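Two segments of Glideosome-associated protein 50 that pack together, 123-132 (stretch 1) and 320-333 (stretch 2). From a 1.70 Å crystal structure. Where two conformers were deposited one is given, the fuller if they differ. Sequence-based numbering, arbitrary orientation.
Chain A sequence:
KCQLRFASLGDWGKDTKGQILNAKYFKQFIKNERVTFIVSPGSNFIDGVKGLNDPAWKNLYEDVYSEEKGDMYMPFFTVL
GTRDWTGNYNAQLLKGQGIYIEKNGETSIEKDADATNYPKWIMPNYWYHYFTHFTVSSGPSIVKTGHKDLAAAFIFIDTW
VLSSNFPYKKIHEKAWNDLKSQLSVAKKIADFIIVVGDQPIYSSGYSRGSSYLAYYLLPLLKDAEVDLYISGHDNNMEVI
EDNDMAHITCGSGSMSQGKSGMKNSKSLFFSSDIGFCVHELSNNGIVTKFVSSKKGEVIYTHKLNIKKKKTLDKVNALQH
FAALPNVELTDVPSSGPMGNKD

Stretch 1 123-132: MPNYWYHYFT
Stretch 2, residues 320-333: HFAALPNVELTDVP

Two segments of one chain, at least 190 residues apart where they touch, run antiparallel and bury 620 Å² between them. Stretch 1 is a loop through W127, then a strand from Y128 to T132; stretch 2 leaves a helix through a type I turn, F321 to L324 (L324 N to F321 O, 3.1 Å), and continues as extended chain, phi/psi from -67/147 at L324 to -119/91 at V332. The register pairs N125 with L329 (CA to CA 4.5 Å), Y128 with V327 (6.1 Å) and F131 with F321 (9.3 Å), so the backbones splay and side chains fill the widening gap.

At the narrow end N125 (chi1 t, chi2 39°) points toward stretch 2, and its OD1 accepts two hydrogen bonds from T330 (chi1 m), from N at 3.0 Å and OG1 at 2.9 Å; its ND2 donates to W127 O at 3.1 Å, tying the amide to its own loop. Y126 (m, chi2 -68°) brings its ring edge to T330: CE2 lies 3.5 Å from T330 O and 3.7 Å from V332 CG2 (V332 chi1 t). Beyond the ring, one water joins Y126 OH (2.7 Å), T330 O (2.8 Å, water donating) and V332 N (3.0 Å, water accepting).

V327 (t) is the central bump, covered over 87 Å². Its CG1 meets P124 CB at 3.7 Å and Y128 CB at 4.0 Å, while CG2 lies 3.6 Å from H129 CE1. H129 (p, chi2 -97°) projects toward stretch 2; L324 CD2 sits over its face, 4.2 Å from the ring centroid, and P325 O lies at its edge, 3.4 Å from CE1.

At the wide end L324 (m, t) also reaches F131 (m, chi2 69°), CD2 to CE1 3.7 Å, bridging both rings. F321 (m, chi2 -76°) turns its edge toward the F131 face, centroids 5.7 Å apart, planes at 66°.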

# COMPACT_ATOMS: atom_id res chain seq x y z
N MET A 123 -4.00 5.26 9.78
CA MET A 123 -2.57 5.56 9.59
C MET A 123 -2.02 5.94 10.98
O MET A 123 -1.89 7.12 11.30
CB MET A 123 -2.36 6.68 8.57
CG MET A 123 -0.91 6.75 8.12
SD MET A 123 -0.58 8.01 6.88
CE MET A 123 -0.51 9.46 7.95
N PRO A 124 -1.71 4.93 11.81
CA PRO A 124 -1.31 5.18 13.21
C PRO A 124 0.07 5.84 13.36
O PRO A 124 0.37 6.45 14.40
CB PRO A 124 -1.34 3.79 13.84
CG PRO A 124 -1.14 2.86 12.71
CD PRO A 124 -1.76 3.49 11.50
N ASN A 125 0.88 5.72 12.31
CA ASN A 125 2.18 6.36 12.21
C ASN A 125 2.53 6.39 10.72
O ASN A 125 1.84 5.76 9.91
CB ASN A 125 3.24 5.60 13.00
CG ASN A 125 4.58 6.33 13.06
OD1 ASN A 125 4.62 7.55 13.20
ND2 ASN A 125 5.67 5.59 12.94
N TYR A 126 3.58 7.13 10.36
CA TYR A 126 4.01 7.23 8.97
C TYR A 126 4.47 5.87 8.42
O TYR A 126 4.39 5.64 7.21
CB TYR A 126 5.11 8.29 8.83
CG TYR A 126 4.64 9.67 9.29
CD1 TYR A 126 3.69 10.37 8.56
CD2 TYR A 126 5.11 10.23 10.47
CE1 TYR A 126 3.22 11.61 8.98
CE2 TYR A 126 4.65 11.48 10.91
CZ TYR A 126 3.71 12.16 10.15
OH TYR A 126 3.24 13.39 10.55
N TRP A 127 4.94 5.00 9.31
CA TRP A 127 5.24 3.61 9.00
C TRP A 127 4.65 2.74 10.11
O TRP A 127 4.62 3.14 11.28
CB TRP A 127 6.75 3.36 8.86
CG TRP A 127 7.53 3.58 10.12
CD1 TRP A 127 7.92 2.65 11.02
CD2 TRP A 127 8.00 4.84 10.61
NE1 TRP A 127 8.62 3.24 12.05
CE2 TRP A 127 8.68 4.59 11.82
CE3 TRP A 127 7.93 6.16 10.13
CZ2 TRP A 127 9.26 5.61 12.57
CZ3 TRP A 127 8.50 7.17 10.88
CH2 TRP A 127 9.16 6.89 12.09
N TYR A 128 4.18 1.55 9.74
CA TYR A 128 3.50 0.66 10.70
C TYR A 128 3.29 -0.73 10.07
O TYR A 128 3.79 -1.02 8.98
CB TYR A 128 2.17 1.28 11.18
CG TYR A 128 1.12 1.50 10.10
CD1 TYR A 128 1.17 2.62 9.28
CD2 TYR A 128 0.06 0.59 9.92
CE1 TYR A 128 0.24 2.82 8.28
CE2 TYR A 128 -0.89 0.79 8.93
CZ TYR A 128 -0.79 1.91 8.10
OH TYR A 128 -1.74 2.12 7.13
N HIS A 129 2.58 -1.60 10.78
CA HIS A 129 2.31 -2.95 10.28
C HIS A 129 0.93 -3.40 10.70
O HIS A 129 0.35 -2.85 11.64
CB HIS A 129 3.35 -3.94 10.81
CG HIS A 129 3.54 -3.85 12.29
ND1 HIS A 129 4.55 -3.12 12.86
CD2 HIS A 129 2.80 -4.34 13.32
CE1 HIS A 129 4.46 -3.20 14.18
NE2 HIS A 129 3.41 -3.94 14.48
N TYR A 130 0.43 -4.41 10.00
CA TYR A 130 -0.86 -5.04 10.28
C TYR A 130 -0.69 -6.53 9.99
O TYR A 130 -0.42 -6.93 8.87
CB TYR A 130 -1.95 -4.42 9.40
CG TYR A 130 -3.28 -5.15 9.43
CD1 TYR A 130 -4.01 -5.27 10.60
CD2 TYR A 130 -3.83 -5.68 8.25
CE1 TYR A 130 -5.24 -5.93 10.63
CE2 TYR A 130 -5.05 -6.34 8.26
CZ TYR A 130 -5.75 -6.46 9.45
OH TYR A 130 -6.97 -7.10 9.46
N PHE A 131 -0.80 -7.34 11.03
CA PHE A 131 -0.68 -8.78 10.90
C PHE A 131 -2.06 -9.37 11.05
O PHE A 131 -2.80 -9.00 11.97
CB PHE A 131 0.23 -9.35 11.99
CG PHE A 131 1.69 -9.21 11.71
CD1 PHE A 131 2.30 -7.96 11.73
CD2 PHE A 131 2.48 -10.33 11.46
CE1 PHE A 131 3.66 -7.83 11.46
CE2 PHE A 131 3.84 -10.20 11.21
CZ PHE A 131 4.43 -8.95 11.22
N THR A 132 -2.41 -10.27 10.15
CA THR A 132 -3.71 -10.91 10.18
C THR A 132 -3.60 -12.38 9.76
O THR A 132 -2.50 -12.88 9.51
CB THR A 132 -4.74 -10.15 9.32
OG1 THR A 132 -6.05 -10.66 9.56
CG2 THR A 132 -4.38 -10.23 7.82
N HIS A 320 7.63 -14.03 18.82
CA HIS A 320 8.02 -13.20 17.68
C HIS A 320 7.18 -11.93 17.56
O HIS A 320 7.73 -10.87 17.27
CB HIS A 320 7.98 -14.02 16.39
CG HIS A 320 8.95 -15.15 16.39
ND1 HIS A 320 10.31 -14.96 16.55
CD2 HIS A 320 8.77 -16.49 16.27
CE1 HIS A 320 10.92 -16.13 16.53
NE2 HIS A 320 10.01 -17.07 16.37
N PHE A 321 5.87 -12.01 17.82
CA PHE A 321 5.04 -10.80 17.90
C PHE A 321 5.62 -9.82 18.93
O PHE A 321 5.55 -8.60 18.74
CB PHE A 321 3.60 -11.11 18.33
CG PHE A 321 2.71 -11.57 17.22
CD1 PHE A 321 2.22 -10.66 16.30
CD2 PHE A 321 2.33 -12.90 17.11
CE1 PHE A 321 1.38 -11.07 15.28
CE2 PHE A 321 1.49 -13.32 16.09
CZ PHE A 321 1.02 -12.40 15.17
N ALA A 322 6.16 -10.36 20.02
CA ALA A 322 6.74 -9.54 21.09
C ALA A 322 8.01 -8.79 20.67
O ALA A 322 8.42 -7.87 21.38
CB ALA A 322 7.01 -10.40 22.33
N ALA A 323 8.61 -9.17 19.54
CA ALA A 323 9.79 -8.48 18.99
C ALA A 323 9.43 -7.37 18.00
O ALA A 323 10.31 -6.66 17.51
CB ALA A 323 10.72 -9.49 18.31
N LEU A 324 8.14 -7.22 17.68
CA LEU A 324 7.71 -6.15 16.78
C LEU A 324 7.93 -4.79 17.45
O LEU A 324 7.82 -4.66 18.66
CB LEU A 324 6.24 -6.29 16.39
CG LEU A 324 5.86 -7.36 15.37
CD1 LEU A 324 4.34 -7.58 15.42
CD2 LEU A 324 6.32 -7.00 13.96
N PRO A 325 8.25 -3.76 16.64
CA PRO A 325 8.40 -2.43 17.21
C PRO A 325 7.05 -1.85 17.60
O PRO A 325 6.04 -2.16 16.96
CB PRO A 325 9.02 -1.63 16.07
CG PRO A 325 8.58 -2.32 14.85
CD PRO A 325 8.51 -3.77 15.19
N ASN A 326 7.03 -1.03 18.65
CA ASN A 326 5.80 -0.36 19.07
C ASN A 326 5.33 0.58 17.97
O ASN A 326 6.15 1.23 17.31
CB ASN A 326 6.02 0.42 20.38
CG ASN A 326 6.27 -0.50 21.56
OD1 ASN A 326 6.40 -1.71 21.40
ND2 ASN A 326 6.32 0.08 22.76
N VAL A 327 4.03 0.64 17.75
CA VAL A 327 3.47 1.56 16.77
C VAL A 327 3.08 2.83 17.51
O VAL A 327 2.04 2.88 18.18
CB VAL A 327 2.28 0.96 16.01
CG1 VAL A 327 1.61 2.02 15.12
CG2 VAL A 327 2.75 -0.21 15.16
N GLU A 328 3.95 3.83 17.45
CA GLU A 328 3.70 5.11 18.10
C GLU A 328 3.67 6.20 17.05
O GLU A 328 4.51 6.21 16.15
CB GLU A 328 4.79 5.42 19.13
CG GLU A 328 4.95 4.38 20.25
CD GLU A 328 3.87 4.46 21.32
OE1 GLU A 328 3.01 5.36 21.26
OE2 GLU A 328 3.89 3.61 22.24
N LEU A 329 2.72 7.13 17.17
CA LEU A 329 2.69 8.30 16.29
C LEU A 329 3.96 9.11 16.53
O LEU A 329 4.34 9.37 17.67
CB LEU A 329 1.44 9.15 16.50
CG LEU A 329 1.36 10.07 17.73
CD1 LEU A 329 2.05 11.41 17.47
CD2 LEU A 329 -0.08 10.30 18.15
N THR A 330 4.63 9.48 15.45
CA THR A 330 5.85 10.27 15.53
C THR A 330 5.55 11.73 15.34
O THR A 330 4.91 12.10 14.36
CB THR A 330 6.83 9.85 14.43
OG1 THR A 330 7.03 8.43 14.48
CG2 THR A 330 8.17 10.57 14.60
N ASP A 331 6.03 12.58 16.25
CA ASP A 331 5.95 14.02 16.05
C ASP A 331 7.10 14.45 15.14
O ASP A 331 8.27 14.23 15.45
CB ASP A 331 6.03 14.78 17.38
CG ASP A 331 5.80 16.28 17.22
OD1 ASP A 331 5.02 16.69 16.34
OD2 ASP A 331 6.40 17.06 18.00
N VAL A 332 6.74 15.03 14.00
CA VAL A 332 7.70 15.57 13.05
C VAL A 332 7.42 17.08 12.93
O VAL A 332 6.59 17.50 12.13
CB VAL A 332 7.58 14.86 11.69
CG1 VAL A 332 8.62 15.37 10.68
CG2 VAL A 332 7.72 13.36 11.88
N PRO A 333 8.09 17.89 13.77
CA PRO A 333 7.85 19.34 13.76
C PRO A 333 8.19 19.95 12.41
O PRO A 333 9.24 19.64 11.85
CB PRO A 333 8.81 19.86 14.84
CG PRO A 333 9.04 18.69 15.73
CD PRO A 333 9.03 17.50 14.84
O HOH W 1 3.98 14.40 12.96